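Local coordinates for lipoprotein, putative (Bacillus anthracis, PDB 4O4A) that is of unknown function but is a putative lipoprotein that may bind lipid and belongs to an uncharacterised protein family, at residues B[47-51]-B[164-168]; B[33-37]-B[88-92]. One frame throughout, in Å; residues are numbered along the deposited sequence.

Interaction 1 of 2, residues B[47-51]-B[164-168]; sequences NVPGA and RYMNK
V48, at the start of a type II beta turn that runs from V48 to A51, lays its CG1 over one face of the Y165 ring near the C-terminus of helix 149-166. This is a CH-pi contact, with CG1 4.3 Å from the centroid of the Y165 ring and 26° off its normal. CG1 gets there by standing anti to the backbone N of V48 (chi1 179°). CD of R164 covers the opposite face, sandwiching the tyrosine between an aliphatic branch and an arginine methylene. A51 comes from the same side of the ring as V48, its CB 4.3 Å from CE2 of Y165, and the carbonyl O of P49 lies 3.8 Å from CB of Y165. The turn is closed by the bond from A51 N to V48 O (3.2 Å), and G50 holds its third position with a positive phi of 95°. No hydrogen bond crosses the contact. Beneath it, V72 touches V48, A51 and Y165, while F119 meets V48 and M166, joining turn and helix end to the four-stranded sheet. The selenomethionine M166, bent at its outer torsions, runs across the P49 ring and brings SE to 4.0 Å from P49 CG.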
ATOM      1  N   ASN B  47     -10.946  30.665  17.697  1.00 46.51           N
ATOM      2  CA  ASN B  47     -11.617  30.699  18.974  1.00 48.35           C
ATOM      3  C   ASN B  47     -11.033  29.718  19.985  1.00 50.47           C
ATOM      4  O   ASN B  47     -11.749  29.157  20.794  1.00 51.89           O
ATOM      5  CB  ASN B  47     -13.101  30.428  18.775  1.00 47.77           C
ATOM      6  CG  ASN B  47     -13.921  30.827  19.968  1.00 49.88           C
ATOM      7  OD1 ASN B  47     -13.630  31.821  20.635  1.00 50.15           O
ATOM      8  ND2 ASN B  47     -14.960  30.066  20.243  1.00 51.35           N
ATOM      9  N   VAL B  48      -9.721  29.532  19.939  1.00 50.60           N
ATOM     10  CA  VAL B  48      -9.036  28.659  20.880  1.00 53.58           C
ATOM     11  C   VAL B  48      -8.520  29.530  22.022  1.00 56.88           C
ATOM     12  O   VAL B  48      -7.589  30.316  21.836  1.00 58.36           O
ATOM     13  CB  VAL B  48      -7.857  27.947  20.216  1.00 52.34           C
ATOM     14  CG1 VAL B  48      -7.130  27.054  21.213  1.00 54.32           C
ATOM     15  CG2 VAL B  48      -8.346  27.136  19.031  1.00 50.80           C
ATOM     16  N   PRO B  49      -9.107  29.391  23.210  1.00 60.26           N
ATOM     17  CA  PRO B  49      -8.679  30.235  24.321  1.00 64.66           C
ATOM     18  C   PRO B  49      -7.263  29.913  24.777  1.00 64.81           C
ATOM     19  O   PRO B  49      -6.878  28.746  24.823  1.00 63.90           O
ATOM     20  CB  PRO B  49      -9.688  29.906  25.424  1.00 67.84           C
ATOM     21  CG  PRO B  49     -10.131  28.511  25.120  1.00 68.21           C
ATOM     22  CD  PRO B  49     -10.078  28.366  23.628  1.00 63.54           C
ATOM     23  N   GLY B  50      -6.503  30.951  25.108  1.00 65.68           N
ATOM     24  CA  GLY B  50      -5.121  30.787  25.544  1.00 67.10           C
ATOM     25  C   GLY B  50      -4.177  30.950  24.374  1.00 64.64           C
ATOM     26  O   GLY B  50      -3.010  31.295  24.551  1.00 65.77           O
ATOM     27  N   ALA B  51      -4.680  30.714  23.166  1.00 61.79           N
ATOM     28  CA  ALA B  51      -3.868  30.867  21.969  1.00 60.51           C
ATOM     29  C   ALA B  51      -3.659  32.341  21.666  1.00 61.08           C
ATOM     30  O   ALA B  51      -4.379  33.204  22.163  1.00 60.30           O
ATOM     31  CB  ALA B  51      -4.530  30.189  20.788  1.00 57.10           C
ATOM     32  N   ARG B 164      -3.393  20.481  25.368  1.00114.94           N
ATOM     33  CA  ARG B 164      -2.538  21.624  25.713  1.00119.51           C
ATOM     34  C   ARG B 164      -3.297  22.841  26.231  1.00116.02           C
ATOM     35  O   ARG B 164      -2.929  23.415  27.255  1.00125.58           O
ATOM     36  CB  ARG B 164      -1.695  22.044  24.489  1.00121.39           C
ATOM     37  CG  ARG B 164      -0.527  22.985  24.811  1.00126.00           C
ATOM     38  CD  ARG B 164      -0.924  24.408  25.172  1.00126.26           C
ATOM     39  NE  ARG B 164       0.222  25.218  25.573  1.00134.85           N
ATOM     40  CZ  ARG B 164       1.075  25.819  24.743  1.00140.35           C
ATOM     41  NH1 ARG B 164       0.961  25.687  23.422  1.00140.42           N
ATOM     42  NH2 ARG B 164       2.075  26.540  25.241  1.00139.41           N
ATOM     43  N   TYR B 165      -4.364  23.235  25.552  1.00108.43           N
ATOM     44  CA  TYR B 165      -5.048  24.469  25.926  1.00108.70           C
ATOM     45  C   TYR B 165      -6.158  24.286  26.949  1.00105.53           C
ATOM     46  O   TYR B 165      -6.620  25.278  27.508  1.00122.75           O
ATOM     47  CB  TYR B 165      -5.515  25.243  24.668  1.00108.01           C
ATOM     48  CG  TYR B 165      -4.373  25.737  23.799  1.00107.54           C
ATOM     49  CD1 TYR B 165      -4.003  25.060  22.633  1.00109.07           C
ATOM     50  CD2 TYR B 165      -3.659  26.877  24.145  1.00103.48           C
ATOM     51  CE1 TYR B 165      -2.963  25.516  21.837  1.00107.01           C
ATOM     52  CE2 TYR B 165      -2.620  27.336  23.357  1.00103.23           C
ATOM     53  CZ  TYR B 165      -2.277  26.655  22.208  1.00105.12           C
ATOM     54  OH  TYR B 165      -1.238  27.123  21.446  1.00112.53           O
HETATM   55  N   MSE B 166      -6.559  23.056  27.266  1.00 93.67           N
HETATM   56  CA  MSE B 166      -7.639  22.929  28.259  1.00 93.44           C
HETATM   57  C   MSE B 166      -7.903  21.672  29.040  1.00 89.82           C
HETATM   58  O   MSE B 166      -8.958  21.607  29.645  1.00 86.18           O
HETATM   59  CB  MSE B 166      -8.950  23.408  27.556  1.00102.13           C
HETATM   60  CG  MSE B 166      -9.270  22.985  26.099  1.00109.85           C
HETATM   61 SE   MSE B 166      -9.896  24.558  25.076  1.00134.85          SE
HETATM   62  CE  MSE B 166     -11.602  24.785  26.027  1.00131.15           C
ATOM     63  N   ASN B 167      -6.945  20.748  29.179  1.00 94.81           N
ATOM     64  CA  ASN B 167      -7.195  19.459  29.867  1.00 98.25           C
ATOM     65  C   ASN B 167      -7.898  19.728  31.226  1.00 96.33           C
ATOM     66  O   ASN B 167      -8.979  19.192  31.505  1.00100.53           O
ATOM     67  CB  ASN B 167      -5.872  18.642  30.012  1.00 99.32           C
ATOM     68  CG  ASN B 167      -6.087  17.120  30.182  1.00100.11           C
ATOM     69  OD1 ASN B 167      -5.361  16.290  29.586  1.00 92.42           O
ATOM     70  ND2 ASN B 167      -7.067  16.752  30.988  1.00 98.17           N
ATOM     71  N   LYS B 168      -7.288  20.591  32.039  1.00 88.24           N
ATOM     72  CA  LYS B 168      -7.820  20.975  33.367  1.00 81.83           C
ATOM     73  C   LYS B 168      -7.699  22.484  33.457  1.00 68.24           C
ATOM     74  O   LYS B 168      -6.890  23.025  34.197  1.00 60.37           O
ATOM     75  CB  LYS B 168      -7.052  20.283  34.506  1.00 91.21           C
ATOM     76  CG  LYS B 168      -7.273  18.773  34.604  1.00 99.30           C
ATOM     77  CD  LYS B 168      -8.737  18.399  34.855  1.00106.28           C
ATOM     78  CE  LYS B 168      -9.303  19.051  36.117  1.00111.61           C
ATOM     79  NZ  LYS B 168     -10.703  18.642  36.425  1.00115.95           N
TER

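Interaction 2 of 2, residues B[33-37]-B[88-92]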
ATOM      1  N   LEU B  33       1.066  32.782   6.118  1.00 36.26           N
ATOM      2  CA  LEU B  33       2.498  32.544   6.048  1.00 36.98           C
ATOM      3  C   LEU B  33       2.755  31.061   6.218  1.00 39.02           C
ATOM      4  O   LEU B  33       2.474  30.493   7.272  1.00 43.02           O
ATOM      5  CB  LEU B  33       3.210  33.316   7.140  1.00 38.26           C
ATOM      6  CG  LEU B  33       2.910  34.809   7.138  1.00 38.56           C
ATOM      7  CD1 LEU B  33       3.660  35.496   8.263  1.00 40.17           C
ATOM      8  CD2 LEU B  33       3.271  35.441   5.804  1.00 38.72           C
ATOM      9  N   ILE B  34       3.261  30.433   5.166  1.00 40.46           N
ATOM     10  CA  ILE B  34       3.548  29.018   5.178  1.00 43.47           C
ATOM     11  C   ILE B  34       5.063  28.768   5.218  1.00 45.50           C
ATOM     12  O   ILE B  34       5.822  29.397   4.488  1.00 48.92           O
ATOM     13  CB  ILE B  34       3.023  28.321   3.890  1.00 43.12           C
ATOM     14  CG1 ILE B  34       1.505  28.386   3.765  1.00 42.36           C
ATOM     15  CG2 ILE B  34       3.415  26.856   3.889  1.00 47.64           C
ATOM     16  CD1 ILE B  34       0.970  29.695   3.268  1.00 46.11           C
ATOM     17  N   PRO B  35       5.514  27.840   6.061  1.00 45.97           N
ATOM     18  CA  PRO B  35       6.941  27.524   6.010  1.00 49.00           C
ATOM     19  C   PRO B  35       7.301  27.039   4.608  1.00 47.98           C
ATOM     20  O   PRO B  35       6.622  26.176   4.065  1.00 46.92           O
ATOM     21  CB  PRO B  35       7.081  26.410   7.040  1.00 49.08           C
ATOM     22  CG  PRO B  35       6.028  26.721   8.041  1.00 48.63           C
ATOM     23  CD  PRO B  35       4.863  27.241   7.234  1.00 47.44           C
ATOM     24  N   GLU B  36       8.363  27.587   4.035  1.00 50.78           N
ATOM     25  CA  GLU B  36       8.753  27.265   2.652  1.00 55.95           C
ATOM     26  C   GLU B  36       8.914  25.789   2.324  1.00 57.12           C
ATOM     27  O   GLU B  36       8.642  25.370   1.200  1.00 53.02           O
ATOM     28  CB  GLU B  36      10.049  27.978   2.290  1.00 59.15           C
ATOM     29  CG  GLU B  36      11.259  27.511   3.068  1.00 62.35           C
ATOM     30  CD  GLU B  36      12.509  28.269   2.694  1.00 69.87           C
ATOM     31  OE1 GLU B  36      12.419  29.187   1.844  1.00 68.22           O
ATOM     32  OE2 GLU B  36      13.581  27.950   3.259  1.00 79.39           O
ATOM     33  N   GLU B  37       9.366  25.008   3.293  1.00 59.77           N
ATOM     34  CA  GLU B  37       9.582  23.590   3.061  1.00 66.27           C
ATOM     35  C   GLU B  37       8.310  22.750   3.161  1.00 59.38           C
ATOM     36  O   GLU B  37       8.304  21.592   2.739  1.00 60.13           O
ATOM     37  CB  GLU B  37      10.694  23.037   3.988  1.00 75.86           C
ATOM     38  CG  GLU B  37      10.517  23.277   5.499  1.00 84.40           C
ATOM     39  CD  GLU B  37      10.901  24.691   5.967  1.00 92.36           C
ATOM     40  OE1 GLU B  37      10.091  25.329   6.684  1.00 94.35           O
ATOM     41  OE2 GLU B  37      12.003  25.171   5.618  1.00 96.00           O
ATOM     42  N   TYR B  88       2.166  33.560   1.330  1.00 34.32           N
ATOM     43  CA  TYR B  88       3.602  33.621   1.232  1.00 35.55           C
ATOM     44  C   TYR B  88       4.220  32.423   1.879  1.00 36.59           C
ATOM     45  O   TYR B  88       3.615  31.808   2.758  1.00 36.96           O
ATOM     46  CB  TYR B  88       4.137  34.814   1.994  1.00 34.89           C
ATOM     47  CG  TYR B  88       3.639  36.166   1.570  1.00 34.69           C
ATOM     48  CD1 TYR B  88       2.490  36.691   2.103  1.00 33.53           C
ATOM     49  CD2 TYR B  88       4.369  36.959   0.699  1.00 35.33           C
ATOM     50  CE1 TYR B  88       2.064  37.951   1.755  1.00 33.60           C
ATOM     51  CE2 TYR B  88       3.943  38.219   0.350  1.00 34.75           C
ATOM     52  CZ  TYR B  88       2.795  38.703   0.879  1.00 32.94           C
ATOM     53  OH  TYR B  88       2.369  39.952   0.519  1.00 34.39           O
ATOM     54  N   THR B  89       5.429  32.091   1.442  1.00 39.58           N
ATOM     55  CA  THR B  89       6.215  31.072   2.117  1.00 44.79           C
ATOM     56  C   THR B  89       7.260  31.867   2.898  1.00 48.48           C
ATOM     57  O   THR B  89       7.594  32.989   2.515  1.00 47.99           O
ATOM     58  CB  THR B  89       6.954  30.130   1.170  1.00 46.77           C
ATOM     59  OG1 THR B  89       7.685  30.907   0.209  1.00 59.93           O
ATOM     60  CG2 THR B  89       6.006  29.231   0.457  1.00 45.42           C
ATOM     61  N   VAL B  90       7.782  31.301   3.977  1.00 48.30           N
ATOM     62  CA  VAL B  90       8.781  32.004   4.755  1.00 53.45           C
ATOM     63  C   VAL B  90       9.958  31.115   5.131  1.00 56.25           C
ATOM     64  O   VAL B  90       9.773  29.974   5.530  1.00 57.71           O
ATOM     65  CB  VAL B  90       8.197  32.565   6.059  1.00 55.73           C
ATOM     66  CG1 VAL B  90       9.233  33.442   6.750  1.00 61.59           C
ATOM     67  CG2 VAL B  90       6.928  33.371   5.829  1.00 55.06           C
ATOM     68  N   ASN B  91      11.167  31.664   5.026  1.00 60.31           N
ATOM     69  CA  ASN B  91      12.369  30.932   5.397  1.00 64.35           C
ATOM     70  C   ASN B  91      12.572  31.025   6.908  1.00 67.89           C
ATOM     71  O   ASN B  91      11.770  31.651   7.600  1.00 65.64           O
ATOM     72  CB  ASN B  91      13.596  31.446   4.623  1.00 63.52           C
ATOM     73  CG  ASN B  91      13.897  32.901   4.886  1.00 63.53           C
ATOM     74  OD1 ASN B  91      13.285  33.535   5.752  1.00 64.70           O
ATOM     75  ND2 ASN B  91      14.844  33.449   4.127  1.00 63.48           N
ATOM     76  N   LYS B  92      13.632  30.411   7.423  1.00 78.03           N
ATOM     77  CA  LYS B  92      13.890  30.447   8.858  1.00 84.61           C
ATOM     78  C   LYS B  92      14.036  31.892   9.362  1.00 84.97           C
ATOM     79  O   LYS B  92      13.540  32.230  10.435  1.00 80.31           O
ATOM     80  CB  LYS B  92      15.138  29.623   9.233  1.00 95.18           C
ATOM     81  CG  LYS B  92      15.050  28.101   9.144  1.00 99.88           C
ATOM     82  CD  LYS B  92      14.256  27.523   7.976  1.00 99.33           C
ATOM     83  CE  LYS B  92      14.524  26.034   7.809  1.00102.55           C
ATOM     84  NZ  LYS B  92      14.269  25.222   9.031  1.00101.40           N
TER
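L33 turns its CG anti to its own carbonyl carbon (chi1 -55°), which brings the CD2 branch to 4.0 Å from CB of Y88, the two side chains lying on the same face of the sheet. The CB of L33 also meets V90, 3.9 Å from its CG2 methyl. I34 and T89 sit on the other face. E36 places CG between its backbone N and carbonyl carbon (chi1 66°) and then runs straight, which brings the carboxylate against CB of N91, the two side chains crossing at a slant and the carboxylate steeply inclined to the amide. That amide is engaged elsewhere, with OD1 bound by the backbone N of Q95. I34 bonds on both sides of T89: its N gives a nearly straight bond to Y88 O (2.8 Å, 173°), while its O accepts V90 N at 2.8 Å with a more bent approach. E36 N then reaches V90 O (3.1 Å), continuing the pairing just past the strand end. Beyond it, OE2 of E37 and NZ of the poorly ordered K92 are 4.1 Å apart, longer than a salt bridge, although the charges are opposite. One residue bonding to both neighbours of its partner T89 is the mark of parallel beta pairing, here between strands 30-35 and 86-90 inside a mixed five-stranded sheet.

In the fold
The two contacts belong to different sheets of the chain. Interaction 2 pairs neighbouring strands of the five-stranded sheet, whereas interaction 1 sets a turn and the end of helix 149-166 beside the four-stranded sheet. Their centres are 26 Å apart and their nearest atoms about 15 Å, so they do not touch. Along the sequence their segments alternate: 33-37, 47-51, 88-92, 164-168. Strand 40-45 follows the first of these, and the loop holding 47-51 then leads from the four-stranded sheet back to strand 56-57 of the other. Interaction 1 holds the C-terminal helix to the turn without a hydrogen bond, by packing of Y165 and M166, while interaction 2 relies on backbone bonds.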